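Local atomic coordinates of ribosomal protein S2-related protein (Deinococcus radiodurans, PDB entry 2JH3), a protein that binds a [4Fe-4S] cluster and has a chelatase-like fold, and may insert iron into sirohydrochlorin. Residues A[57-60]-A[61-64]; A[74-78]-A[79-83]; A[136-140]-A[141-145]; A[366-369]-A[370-373]; A[401-404]-A[405-408]. One frame throughout, in Å; residues are numbered along the deposited sequence.

Each of the five contacts is local, a turn, cap or helix end within its own continuous piece of chain, and they differ in how near they lie to the iron-sulfur cluster. Contact 1 is closest, with the Q57 side chain about 7 Å from the cluster. In contact 4 the P373 side chain is about 10 Å from the bound iron-sulfur cluster. In contact 5 the V406 side chain is about 12 Å from the bound iron-sulfur cluster. Contacts 1 and 4 touch, their centres about 12 Å apart, and so join the first CbiX region to the stabilising domain. Contact 2, a helix start in that CbiX region, comes within about 6 Å of contact 5, nearest atoms, in the cluster-binding domain. Contact 3 stands apart, its centre about 34 Å from that of contact 2.

Contact 1: residues A[57-60]-A[61-64]; sequences QVLR and TVAY
The flat group that carries this turn is the peptide carbonyl of V58, which T61 meets in two ways. T61 OG1 lies in the carbonyl plane, on a lone pair of V58 O, at 2.8 Å; the backbone N of T61 comes from above that plane, 61° out of it, and lies 3.0 Å from V58 O. One residue thus grips the oxygen twice. Farther along, A63 CB covers one face of the Y64 ring, over its centre. The T61 hydroxyl arrives at V58 O because OG1 stands between its own N and carbonyl carbon (chi1 78°), which sets the methyl CG2 of T61 3.5 Å from Q57 O. With a valine here, V58 O would probably lose its in-plane partner and the turn would be held less firmly. V62 CG1 rests 3.3 Å from V58 O; its side chain lies beside that of L59, pointing the same way, with CG1 4.2 Å from L59 CD2. R60 heads elsewhere, its guanidinium in a salt bridge to E378. The turn lies between strands 43-48 and 66-71: V58 and V62 pack on V7 of strand 5-10, T61 and V62 on L45 of strand 43-48, and T61 also touches E369 of helix 361-371.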
loop_
_atom_site.group_PDB
_atom_site.type_symbol
_atom_site.label_atom_id
_atom_site.label_comp_id
_atom_site.label_asym_id
_atom_site.label_seq_id
_atom_site.Cartn_x
_atom_site.Cartn_y
_atom_site.Cartn_z
ATOM N N GLN A 57 23.662 2.434 3.767
ATOM C CA GLN A 57 23.343 1.818 5.046
ATOM C C GLN A 57 24.411 0.818 5.432
ATOM O O GLN A 57 24.720 0.628 6.597
ATOM C CB GLN A 57 21.998 1.068 4.895
ATOM C CG GLN A 57 20.839 1.932 4.429
ATOM C CD GLN A 57 19.559 1.095 4.430
ATOM O OE1 GLN A 57 19.581 -0.074 3.977
ATOM N NE2 GLN A 57 18.501 1.611 5.058
ATOM N N VAL A 58 24.954 0.109 4.446
ATOM C CA VAL A 58 25.723 -1.120 4.736
ATOM C C VAL A 58 26.913 -0.916 5.703
ATOM O O VAL A 58 27.109 -1.726 6.589
ATOM C CB VAL A 58 26.170 -1.854 3.443
ATOM C CG1 VAL A 58 27.269 -1.091 2.733
ATOM C CG2 VAL A 58 26.537 -3.280 3.803
ATOM N N LEU A 59 27.619 0.204 5.638
ATOM C CA LEU A 59 28.806 0.335 6.493
ATOM C C LEU A 59 28.471 0.556 7.977
ATOM O O LEU A 59 29.229 0.169 8.870
ATOM C CB LEU A 59 29.730 1.444 5.976
ATOM C CG LEU A 59 30.548 1.038 4.731
ATOM C CD1 LEU A 59 31.516 2.151 4.326
ATOM C CD2 LEU A 59 31.291 -0.256 4.989
ATOM N N ARG A 60 27.290 1.108 8.225
ATOM C CA ARG A 60 26.770 1.292 9.598
ATOM C C ARG A 60 26.318 -0.047 10.195
ATOM O O ARG A 60 26.163 -0.186 11.386
ATOM C CB ARG A 60 25.613 2.325 9.544
ATOM C CG ARG A 60 24.272 1.658 9.550
ATOM C CD ARG A 60 23.116 2.630 9.775
ATOM N NE ARG A 60 22.562 3.141 8.522
ATOM C CZ ARG A 60 22.704 4.389 8.069
ATOM N NH1 ARG A 60 23.382 5.288 8.779
ATOM N NH2 ARG A 60 22.130 4.738 6.904
ATOM N N THR A 61 26.119 -1.060 9.355
ATOM C CA THR A 61 25.755 -2.340 9.844
ATOM C C THR A 61 26.942 -3.244 10.184
ATOM O O THR A 61 26.722 -4.341 10.674
ATOM C CB THR A 61 24.814 -3.084 8.890
ATOM O OG1 THR A 61 25.524 -3.642 7.797
ATOM C CG2 THR A 61 23.705 -2.166 8.380
ATOM N N VAL A 62 28.174 -2.836 9.876
ATOM C CA VAL A 62 29.311 -3.755 10.010
ATOM C C VAL A 62 29.814 -3.724 11.447
ATOM O O VAL A 62 29.867 -2.672 12.076
ATOM C CB VAL A 62 30.450 -3.546 8.935
ATOM C CG1 VAL A 62 29.891 -3.210 7.558
ATOM C CG2 VAL A 62 31.343 -2.590 9.333
ATOM N N ALA A 63 30.101 -4.904 11.951
ATOM C CA ALA A 63 30.357 -5.131 13.307
ATOM C C ALA A 63 31.777 -4.779 13.723
ATOM O O ALA A 63 31.982 -4.432 14.888
ATOM C CB ALA A 63 30.040 -6.588 13.660
ATOM N N TYR A 64 32.707 -4.810 12.755
ATOM C CA TYR A 64 34.176 -4.682 12.970
ATOM C C TYR A 64 34.763 -3.485 12.271
ATOM O O TYR A 64 34.096 -2.810 11.490
ATOM C CB TYR A 64 34.886 -5.959 12.553
ATOM C CG TYR A 64 34.202 -7.148 13.185
ATOM C CD1 TYR A 64 34.082 -7.224 14.557
ATOM C CD2 TYR A 64 33.625 -8.160 12.414
ATOM C CE1 TYR A 64 33.428 -8.280 15.144
ATOM C CE2 TYR A 64 32.948 -9.213 12.992
ATOM C CZ TYR A 64 32.879 -9.262 14.367
ATOM O OH TYR A 64 32.241 -10.297 15.000
#

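Contact 2: residues A[74-78]-A[79-83]; sequences LSEGY and VTETV
Y78 lays its ring back against the helix it begins. CG is anti to the backbone N (chi1 -168°), and this brings T82 CB over one ring face, offset toward the rim, in a CH-pi contact 4.0 Å from the centroid of the Y78 ring. V83 CG2 meets the same ring obliquely, 3.8 Å from Y78 CE2. Y78 O itself takes two backbone N-H groups, T82 N at 2.8 Å and V83 N at 3.2 Å, the second bond marking a pi-type turn. G77 is the N-cap. T80 holds OG1 between its N and carbonyl carbon (chi1 65°), where it accepts from G77 N at 3.1 Å, the N3 half of a capping box, the other half being impossible, as glycine has no side chain. E81 reaches out extended, its CB and CG passing beside G77 O, to which E81 N bonds at 2.9 Å. Its OE1 and E76 OE2, 4.7 Å apart and with carboxylate planes turned by 60°, are bridged by a water that donates to both; R114 pairs with E76, probably easing the crowding of charge. Replacing E81 by an alanine would probably cost the water one of its acceptors and remove the CG that lies against G77 O. The segment carries the chain from strand 66-71 into helix 78-88, with V83 against W49 and T80 O bonded to Y112 OH of strand 108-112.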
loop_
_atom_site.group_PDB
_atom_site.type_symbol
_atom_site.label_atom_id
_atom_site.label_comp_id
_atom_site.label_asym_id
_atom_site.label_seq_id
_atom_site.Cartn_x
_atom_site.Cartn_y
_atom_site.Cartn_z
ATOM N N LEU A 74 29.700 -8.302 -12.784
ATOM C CA LEU A 74 30.478 -8.962 -13.818
ATOM C C LEU A 74 30.836 -7.958 -14.870
ATOM O O LEU A 74 30.768 -8.221 -16.057
ATOM C CB LEU A 74 29.719 -10.164 -14.370
ATOM C CG LEU A 74 29.540 -11.243 -13.312
ATOM C CD1 LEU A 74 28.857 -12.466 -13.841
ATOM C CD2 LEU A 74 30.855 -11.697 -12.791
ATOM N N SER A 75 31.174 -6.758 -14.427
ATOM C CA SER A 75 31.683 -5.722 -15.313
ATOM C C SER A 75 32.626 -4.889 -14.471
ATOM O O SER A 75 32.709 -5.081 -13.219
ATOM C CB SER A 75 30.569 -4.860 -15.843
ATOM O OG SER A 75 29.861 -4.293 -14.723
ATOM N N GLU A 76 33.390 -4.033 -15.139
ATOM C CA GLU A 76 34.303 -3.141 -14.465
ATOM C C GLU A 76 34.240 -1.915 -15.302
ATOM O O GLU A 76 34.672 -1.917 -16.437
ATOM C CB GLU A 76 35.716 -3.720 -14.420
ATOM C CG GLU A 76 36.767 -2.831 -13.821
ATOM C CD GLU A 76 38.074 -3.605 -13.592
ATOM O OE1 GLU A 76 38.454 -4.437 -14.508
ATOM O OE2 GLU A 76 38.690 -3.379 -12.520
ATOM N N GLY A 77 33.627 -0.882 -14.762
ATOM C CA GLY A 77 33.170 0.199 -15.597
ATOM C C GLY A 77 32.588 1.262 -14.696
ATOM O O GLY A 77 32.899 1.324 -13.505
ATOM N N TYR A 78 31.759 2.098 -15.283
ATOM C CA TYR A 78 31.221 3.266 -14.578
ATOM C C TYR A 78 30.529 2.957 -13.266
ATOM O O TYR A 78 30.743 3.627 -12.267
ATOM C CB TYR A 78 30.274 3.985 -15.526
ATOM C CG TYR A 78 29.885 5.342 -15.016
ATOM C CD1 TYR A 78 30.827 6.393 -14.959
ATOM C CD2 TYR A 78 28.596 5.566 -14.545
ATOM C CE1 TYR A 78 30.431 7.672 -14.469
ATOM C CE2 TYR A 78 28.196 6.816 -14.031
ATOM C CZ TYR A 78 29.108 7.862 -13.988
ATOM O OH TYR A 78 28.675 9.103 -13.503
ATOM N N VAL A 79 29.727 1.910 -13.251
ATOM C CA VAL A 79 29.008 1.581 -12.046
ATOM C C VAL A 79 30.003 1.196 -10.938
ATOM O O VAL A 79 29.923 1.727 -9.854
ATOM C CB VAL A 79 27.957 0.499 -12.255
ATOM C CG1 VAL A 79 27.385 0.030 -10.921
ATOM C CG2 VAL A 79 26.835 1.000 -13.172
ATOM N N THR A 80 30.959 0.304 -11.221
ATOM C CA THR A 80 31.848 -0.172 -10.155
ATOM C C THR A 80 32.959 0.845 -9.768
ATOM O O THR A 80 33.439 0.861 -8.629
ATOM C CB THR A 80 32.492 -1.548 -10.543
ATOM O OG1 THR A 80 33.353 -1.351 -11.677
ATOM C CG2 THR A 80 31.445 -2.597 -10.774
ATOM N N GLU A 81 33.317 1.709 -10.703
ATOM C CA GLU A 81 34.363 2.730 -10.573
ATOM C C GLU A 81 33.858 4.117 -10.063
ATOM O O GLU A 81 34.589 4.862 -9.381
ATOM C CB GLU A 81 35.071 2.922 -11.948
ATOM C CG GLU A 81 35.843 1.617 -12.362
ATOM C CD GLU A 81 36.555 1.728 -13.727
ATOM O OE1 GLU A 81 37.194 0.730 -14.145
ATOM O OE2 GLU A 81 36.379 2.766 -14.380
ATOM N N THR A 82 32.640 4.471 -10.445
ATOM C CA THR A 82 32.064 5.760 -10.057
ATOM C C THR A 82 30.834 5.694 -9.134
ATOM O O THR A 82 30.861 6.286 -8.043
ATOM C CB THR A 82 31.884 6.594 -11.314
ATOM O OG1 THR A 82 33.207 6.759 -11.886
ATOM C CG2 THR A 82 31.216 7.951 -11.033
ATOM N N VAL A 83 29.825 4.927 -9.496
ATOM C CA VAL A 83 28.558 4.922 -8.761
ATOM C C VAL A 83 28.717 4.298 -7.397
ATOM O O VAL A 83 28.305 4.874 -6.470
ATOM C CB VAL A 83 27.455 4.180 -9.554
ATOM C CG1 VAL A 83 26.104 4.028 -8.762
ATOM C CG2 VAL A 83 27.201 4.876 -10.923
HETATM O O HOH W 1 30.525 -1.368 -14.125
HETATM O O HOH W 2 38.010 -0.706 -11.759
#

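Contact 3: residues A[136-140]-A[141-145]; sequences EGTDP and ADVTL
D139 and P140 start a short 3-10 turn by offering their carbonyls to residues three places on. D142 N gives to D139 O at 2.9 Å and V143 N to P140 O at 2.8 Å; in both bonds the donor lies above the carbonyl plane, in the second by 57°. From V143 on, the backbone is extended and runs into the strand. The D139 side chain adds a third bond. With CG anti to the backbone N (chi1 -178°), its carboxylate bends forward over the turn, and OD1 accepts from A141 N at 2.9 Å, making an Asx turn. The N-H arrives on the anti side of OD1, 31° out of the carboxylate plane, and A141 CB lies beside the same oxygen at 3.3 Å from D139 OD1. D142 tucks its CB against D139 O, 3.1 Å away. On the inner side, the T138 and V143 side chains cross at about a right angle, T138 CG2 3.7 Å from V143 CG2, and V143 continues onto V208 of strand 207-211. The chemistry is thus divided: the V143 side chain, with T138 CG2 against it, faces strand 207-211, while D139, A141 and D142 lie at the surface. D139 OD1 and D142 OD1 stand 4.5 Å apart, like charges at exposed positions, where solvent and the A141 N-H are likely to temper their repulsion.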
loop_
_atom_site.group_PDB
_atom_site.type_symbol
_atom_site.label_atom_id
_atom_site.label_comp_id
_atom_site.label_asym_id
_atom_site.label_seq_id
_atom_site.Cartn_x
_atom_site.Cartn_y
_atom_site.Cartn_z
ATOM N N GLU A 136 26.832 -35.492 -19.490
ATOM C CA GLU A 136 28.000 -35.619 -18.600
ATOM C C GLU A 136 29.048 -36.610 -19.118
ATOM O O GLU A 136 30.181 -36.605 -18.629
ATOM C CB GLU A 136 27.600 -35.837 -17.133
ATOM C CG GLU A 136 28.625 -35.300 -16.104
ATOM C CD GLU A 136 28.884 -33.768 -16.133
ATOM O OE1 GLU A 136 28.373 -33.017 -17.010
ATOM O OE2 GLU A 136 29.638 -33.311 -15.243
ATOM N N GLY A 137 28.700 -37.384 -20.155
ATOM C CA GLY A 137 29.713 -38.090 -20.936
ATOM C C GLY A 137 30.687 -37.236 -21.740
ATOM O O GLY A 137 31.800 -37.674 -22.032
ATOM N N THR A 138 30.281 -36.016 -22.107
ATOM C CA THR A 138 30.907 -35.287 -23.241
ATOM C C THR A 138 32.370 -34.875 -23.012
ATOM O O THR A 138 32.770 -34.618 -21.878
ATOM C CB THR A 138 30.057 -34.051 -23.655
ATOM O OG1 THR A 138 28.857 -34.499 -24.310
ATOM C CG2 THR A 138 30.837 -33.133 -24.595
ATOM N N ASP A 139 33.156 -34.819 -24.087
ATOM C CA ASP A 139 34.533 -34.388 -23.996
ATOM C C ASP A 139 34.650 -32.962 -24.467
ATOM O O ASP A 139 34.410 -32.700 -25.655
ATOM C CB ASP A 139 35.409 -35.233 -24.889
ATOM C CG ASP A 139 36.861 -34.855 -24.787
ATOM O OD1 ASP A 139 37.248 -33.822 -25.369
ATOM O OD2 ASP A 139 37.620 -35.600 -24.128
ATOM N N PRO A 140 35.041 -32.034 -23.559
ATOM C CA PRO A 140 35.260 -30.588 -23.814
ATOM C C PRO A 140 35.971 -30.200 -25.104
ATOM O O PRO A 140 35.611 -29.188 -25.731
ATOM C CB PRO A 140 36.126 -30.152 -22.618
ATOM C CG PRO A 140 35.656 -31.039 -21.504
ATOM C CD PRO A 140 35.237 -32.364 -22.132
ATOM N N ALA A 141 36.982 -30.967 -25.508
ATOM C CA ALA A 141 37.754 -30.595 -26.698
ATOM C C ALA A 141 36.898 -30.744 -27.975
ATOM O O ALA A 141 37.210 -30.170 -29.021
ATOM C CB ALA A 141 39.047 -31.422 -26.788
ATOM N N ASP A 142 35.803 -31.498 -27.853
ATOM C CA ASP A 142 34.737 -31.543 -28.890
ATOM C C ASP A 142 33.751 -30.327 -28.905
ATOM O O ASP A 142 32.868 -30.268 -29.784
ATOM C CB ASP A 142 33.905 -32.856 -28.752
ATOM C CG ASP A 142 34.723 -34.148 -29.098
ATOM O OD1 ASP A 142 35.859 -34.043 -29.598
ATOM O OD2 ASP A 142 34.200 -35.274 -28.876
ATOM N N VAL A 143 33.907 -29.363 -27.976
ATOM C CA VAL A 143 32.927 -28.294 -27.746
ATOM C C VAL A 143 33.490 -26.860 -27.905
ATOM O O VAL A 143 34.560 -26.535 -27.387
ATOM C CB VAL A 143 32.293 -28.481 -26.354
ATOM C CG1 VAL A 143 31.157 -27.490 -26.103
ATOM C CG2 VAL A 143 31.695 -29.882 -26.239
ATOM N N THR A 144 32.807 -26.011 -28.684
ATOM C CA THR A 144 33.121 -24.576 -28.704
ATOM C C THR A 144 32.337 -23.907 -27.575
ATOM O O THR A 144 31.138 -24.196 -27.348
ATOM C CB THR A 144 32.814 -23.839 -30.058
ATOM O OG1 THR A 144 33.466 -24.503 -31.110
ATOM C CG2 THR A 144 33.324 -22.426 -30.060
ATOM N N LEU A 145 33.081 -23.035 -26.877
ATOM C CA LEU A 145 32.645 -22.353 -25.652
ATOM C C LEU A 145 32.176 -21.000 -26.088
ATOM O O LEU A 145 32.952 -20.234 -26.597
ATOM C CB LEU A 145 33.834 -22.107 -24.715
ATOM C CG LEU A 145 33.514 -21.999 -23.205
ATOM C CD1 LEU A 145 34.523 -21.188 -22.521
ATOM C CD2 LEU A 145 32.098 -21.594 -22.863
#

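Contact 4: residues A[366-369]-A[370-373]; sequences LGLE and LLYP
L366 and L370, one helical turn apart, cross obliquely and lock through their branches: L366 CD1 lies 3.9 Å from L370 CG, and L370 CD1 comes as near to L366 CG. L370 sends its CG beside its own N and anti to its carbonyl carbon (chi1 -63°), which brings it back over L366 O, the oxygen that L370 N bonds at 2.9 Å. Both leucines continue onto P327 of helix 327-333. Round the helix, L368 and L371 meet more loosely, L368 CD1 being 4.2 Å from L371 CD2; L368 is turned to W281 of helix 275-290 and both reach strand 297-302. E369 takes a different course. Its chain bends at chi2 (79°) so that the carboxylate passes alongside the P373 backbone, with OE2 3.7 Å from P373 CA and hydrogen-bonded to A374 N. A water lies within bonding distance of E369 OE2 and Y372 O, though it has more acceptors near it than protons to give. OE1 of E369 is close to E377, so one of these two acids may be protonated. The last regular bond of the helix runs from Y372 N to L368 O, 2.9 Å. At the next place P373 has no N-H to give, and E369 O instead faces the proline ring, with a CA-H...O contact of 3.2 Å from P373 CA. This is the common helix end in which a proline follows the C-terminal turn and cannot supply the next N-H: helix 361-371 of the stabilising domain stops here, with the P373 side chain about 10 Å from the iron-sulfur cluster.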
loop_
_atom_site.group_PDB
_atom_site.type_symbol
_atom_site.label_atom_id
_atom_site.label_comp_id
_atom_site.label_asym_id
_atom_site.label_seq_id
_atom_site.Cartn_x
_atom_site.Cartn_y
_atom_site.Cartn_z
ATOM N N LEU A 366 21.937 -11.222 12.761
ATOM C CA LEU A 366 21.783 -11.405 11.281
ATOM C C LEU A 366 20.343 -11.506 10.865
ATOM O O LEU A 366 19.980 -10.949 9.898
ATOM C CB LEU A 366 22.620 -12.580 10.737
ATOM C CG LEU A 366 22.707 -12.705 9.192
ATOM C CD1 LEU A 366 23.336 -11.501 8.540
ATOM C CD2 LEU A 366 23.471 -14.016 8.809
ATOM N N GLY A 367 19.524 -12.231 11.600
ATOM C CA GLY A 367 18.128 -12.263 11.393
ATOM C C GLY A 367 17.425 -10.944 11.274
ATOM O O GLY A 367 16.769 -10.647 10.285
ATOM N N LEU A 368 17.683 -10.108 12.243
ATOM C CA LEU A 368 17.111 -8.770 12.297
ATOM C C LEU A 368 17.724 -7.812 11.319
ATOM O O LEU A 368 17.007 -6.978 10.795
ATOM C CB LEU A 368 17.219 -8.202 13.740
ATOM C CG LEU A 368 16.081 -8.200 14.788
ATOM C CD1 LEU A 368 14.693 -8.686 14.344
ATOM C CD2 LEU A 368 16.413 -8.783 16.061
ATOM N N GLU A 369 19.028 -7.937 11.046
ATOM C CA GLU A 369 19.666 -7.158 10.029
ATOM C C GLU A 369 19.213 -7.472 8.596
ATOM O O GLU A 369 19.119 -6.534 7.786
ATOM C CB GLU A 369 21.181 -7.275 10.080
ATOM C CG GLU A 369 21.821 -6.133 9.302
ATOM C CD GLU A 369 21.823 -4.854 10.135
ATOM O OE1 GLU A 369 22.621 -4.839 11.106
ATOM O OE2 GLU A 369 21.046 -3.907 9.864
ATOM N N LEU A 370 18.959 -8.736 8.261
ATOM C CA LEU A 370 18.422 -9.012 6.972
ATOM C C LEU A 370 16.902 -8.651 6.847
ATOM O O LEU A 370 16.428 -8.426 5.749
ATOM C CB LEU A 370 18.668 -10.486 6.603
ATOM C CG LEU A 370 20.129 -10.965 6.458
ATOM C CD1 LEU A 370 20.231 -12.445 6.208
ATOM C CD2 LEU A 370 20.976 -10.138 5.412
ATOM N N LEU A 371 16.154 -8.726 7.938
ATOM C CA LEU A 371 14.726 -8.489 7.957
ATOM C C LEU A 371 14.408 -6.998 7.839
ATOM O O LEU A 371 13.571 -6.541 7.049
ATOM C CB LEU A 371 14.162 -8.974 9.277
ATOM C CG LEU A 371 12.655 -8.657 9.505
ATOM C CD1 LEU A 371 11.768 -9.334 8.566
ATOM C CD2 LEU A 371 12.272 -9.108 10.894
ATOM N N TYR A 372 15.128 -6.227 8.651
ATOM C CA TYR A 372 14.962 -4.785 8.687
ATOM C C TYR A 372 16.340 -4.069 8.698
ATOM O O TYR A 372 16.765 -3.532 9.706
ATOM C CB TYR A 372 14.167 -4.345 9.935
ATOM C CG TYR A 372 12.634 -4.475 9.964
ATOM C CD1 TYR A 372 11.839 -3.872 8.984
ATOM C CD2 TYR A 372 11.994 -5.119 11.009
ATOM C CE1 TYR A 372 10.486 -3.929 9.036
ATOM C CE2 TYR A 372 10.599 -5.202 11.073
ATOM C CZ TYR A 372 9.842 -4.534 10.099
ATOM O OH TYR A 372 8.438 -4.566 10.046
ATOM N N PRO A 373 17.017 -4.024 7.555
ATOM C CA PRO A 373 18.356 -3.411 7.442
ATOM C C PRO A 373 18.456 -2.007 7.981
ATOM O O PRO A 373 17.638 -1.180 7.657
ATOM C CB PRO A 373 18.588 -3.379 5.945
ATOM C CG PRO A 373 17.782 -4.391 5.448
ATOM C CD PRO A 373 16.589 -4.542 6.254
HETATM O O HOH W 3 18.678 -3.514 11.960
#

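Contact 5: residues A[401-404]-A[405-408]; sequences GTLA and RVQR
T402 O and R405 N make the first, weak bond across to the second segment, 3.5 Å long, with R405 CB crowding the same oxygen, but the turn opens one residue earlier. There G401, at positive phi (83°), gives its carbonyl to A404 N, 3.2 Å from G401 O. Past T402, at L403, the pattern firms up: V406 N bonds L403 O at 3.0 Å, coming from 46° above the carbonyl plane. V406 folds its branches back round that oxygen: with CG1 anti to the carbonyl carbon (chi1 -64°), CG2 falls between N and the carbonyl carbon, 3.1 Å from L403 O, while CG1 meets L403 CD1 obliquely at 4.1 Å. A404 closes the walk. Its carbonyl accepts Q407 N, 2.9 Å from A404 O, and a water also donates to it; that water is weakly bonded by R408 NE, lying at the edge of the guanidinium. Q407 stretches alongside the A404 carbonyl until its amide reaches the alanine methyl, NE2 being 3.8 Å from A404 CB, and NE2 is fixed by a hydrogen bond to A396 O. On the outer side R408 CG covers one face of the R405 guanidinium. Successive bonds from one residue to the third beyond it thus run through 402-408, a long 3-10 stretch between helices 392-398 and 411-422 of the cluster-binding domain. V406 packs inward on W392 and A396 of helix 392-398, while T402 and L403 lie on R462 and the two arginines on V465 of helix 455-467.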
loop_
_atom_site.group_PDB
_atom_site.type_symbol
_atom_site.label_atom_id
_atom_site.label_comp_id
_atom_site.label_asym_id
_atom_site.label_seq_id
_atom_site.Cartn_x
_atom_site.Cartn_y
_atom_site.Cartn_z
ATOM N N GLY A 401 22.727 10.209 -15.144
ATOM C CA GLY A 401 21.885 9.468 -16.055
ATOM C C GLY A 401 20.502 10.055 -16.094
ATOM O O GLY A 401 20.308 11.230 -15.782
ATOM N N THR A 402 19.528 9.209 -16.410
ATOM C CA THR A 402 18.115 9.593 -16.374
ATOM C C THR A 402 17.688 10.098 -14.973
ATOM O O THR A 402 16.849 10.991 -14.854
ATOM C CB THR A 402 17.218 8.393 -16.658
ATOM O OG1 THR A 402 17.423 7.402 -15.623
ATOM C CG2 THR A 402 17.538 7.795 -18.016
ATOM N N LEU A 403 18.286 9.528 -13.923
ATOM C CA LEU A 403 17.983 9.946 -12.541
ATOM C C LEU A 403 18.418 11.363 -12.154
ATOM O O LEU A 403 17.900 11.920 -11.181
ATOM C CB LEU A 403 18.622 8.978 -11.531
ATOM C CG LEU A 403 17.908 8.781 -10.206
ATOM C CD1 LEU A 403 16.403 8.502 -10.299
ATOM C CD2 LEU A 403 18.596 7.608 -9.481
ATOM N N ALA A 404 19.398 11.945 -12.841
ATOM C CA ALA A 404 19.845 13.304 -12.465
ATOM C C ALA A 404 18.733 14.340 -12.579
ATOM O O ALA A 404 18.797 15.423 -12.051
ATOM C CB ALA A 404 20.937 13.726 -13.341
ATOM N N ARG A 405 17.776 14.017 -13.405
ATOM C CA ARG A 405 16.559 14.779 -13.552
ATOM C C ARG A 405 15.877 15.091 -12.203
ATOM O O ARG A 405 15.153 16.081 -12.108
ATOM C CB ARG A 405 15.629 13.967 -14.447
ATOM C CG ARG A 405 14.799 14.710 -15.352
ATOM C CD ARG A 405 15.555 15.291 -16.549
ATOM N NE ARG A 405 14.810 16.483 -16.953
ATOM C CZ ARG A 405 15.301 17.716 -17.081
ATOM N NH1 ARG A 405 16.621 18.014 -16.937
ATOM N NH2 ARG A 405 14.432 18.666 -17.390
ATOM N N VAL A 406 16.124 14.286 -11.143
ATOM C CA VAL A 406 15.600 14.654 -9.798
ATOM C C VAL A 406 16.060 16.031 -9.334
ATOM O O VAL A 406 15.400 16.672 -8.522
ATOM C CB VAL A 406 15.941 13.577 -8.674
ATOM C CG1 VAL A 406 15.260 12.269 -8.991
ATOM C CG2 VAL A 406 17.392 13.391 -8.482
ATOM N N GLN A 407 17.207 16.470 -9.861
ATOM C CA GLN A 407 17.774 17.784 -9.594
ATOM C C GLN A 407 16.888 19.005 -9.997
ATOM O O GLN A 407 17.155 20.125 -9.584
ATOM C CB GLN A 407 19.144 17.912 -10.259
ATOM C CG GLN A 407 20.252 17.105 -9.593
ATOM C CD GLN A 407 21.455 16.769 -10.518
ATOM O OE1 GLN A 407 21.787 17.540 -11.423
ATOM N NE2 GLN A 407 22.112 15.631 -10.268
ATOM N N ARG A 408 15.861 18.762 -10.771
ATOM C CA ARG A 408 14.982 19.786 -11.274
ATOM C C ARG A 408 13.731 19.919 -10.429
ATOM O O ARG A 408 13.000 20.884 -10.582
ATOM C CB ARG A 408 14.519 19.404 -12.710
ATOM C CG ARG A 408 15.613 19.023 -13.672
ATOM C CD ARG A 408 16.381 20.200 -14.284
ATOM N NE ARG A 408 17.432 20.679 -13.398
ATOM C CZ ARG A 408 17.397 21.853 -12.785
ATOM N NH1 ARG A 408 16.374 22.705 -12.993
ATOM N NH2 ARG A 408 18.398 22.190 -11.969
HETATM O O HOH W 4 18.796 17.783 -14.215
#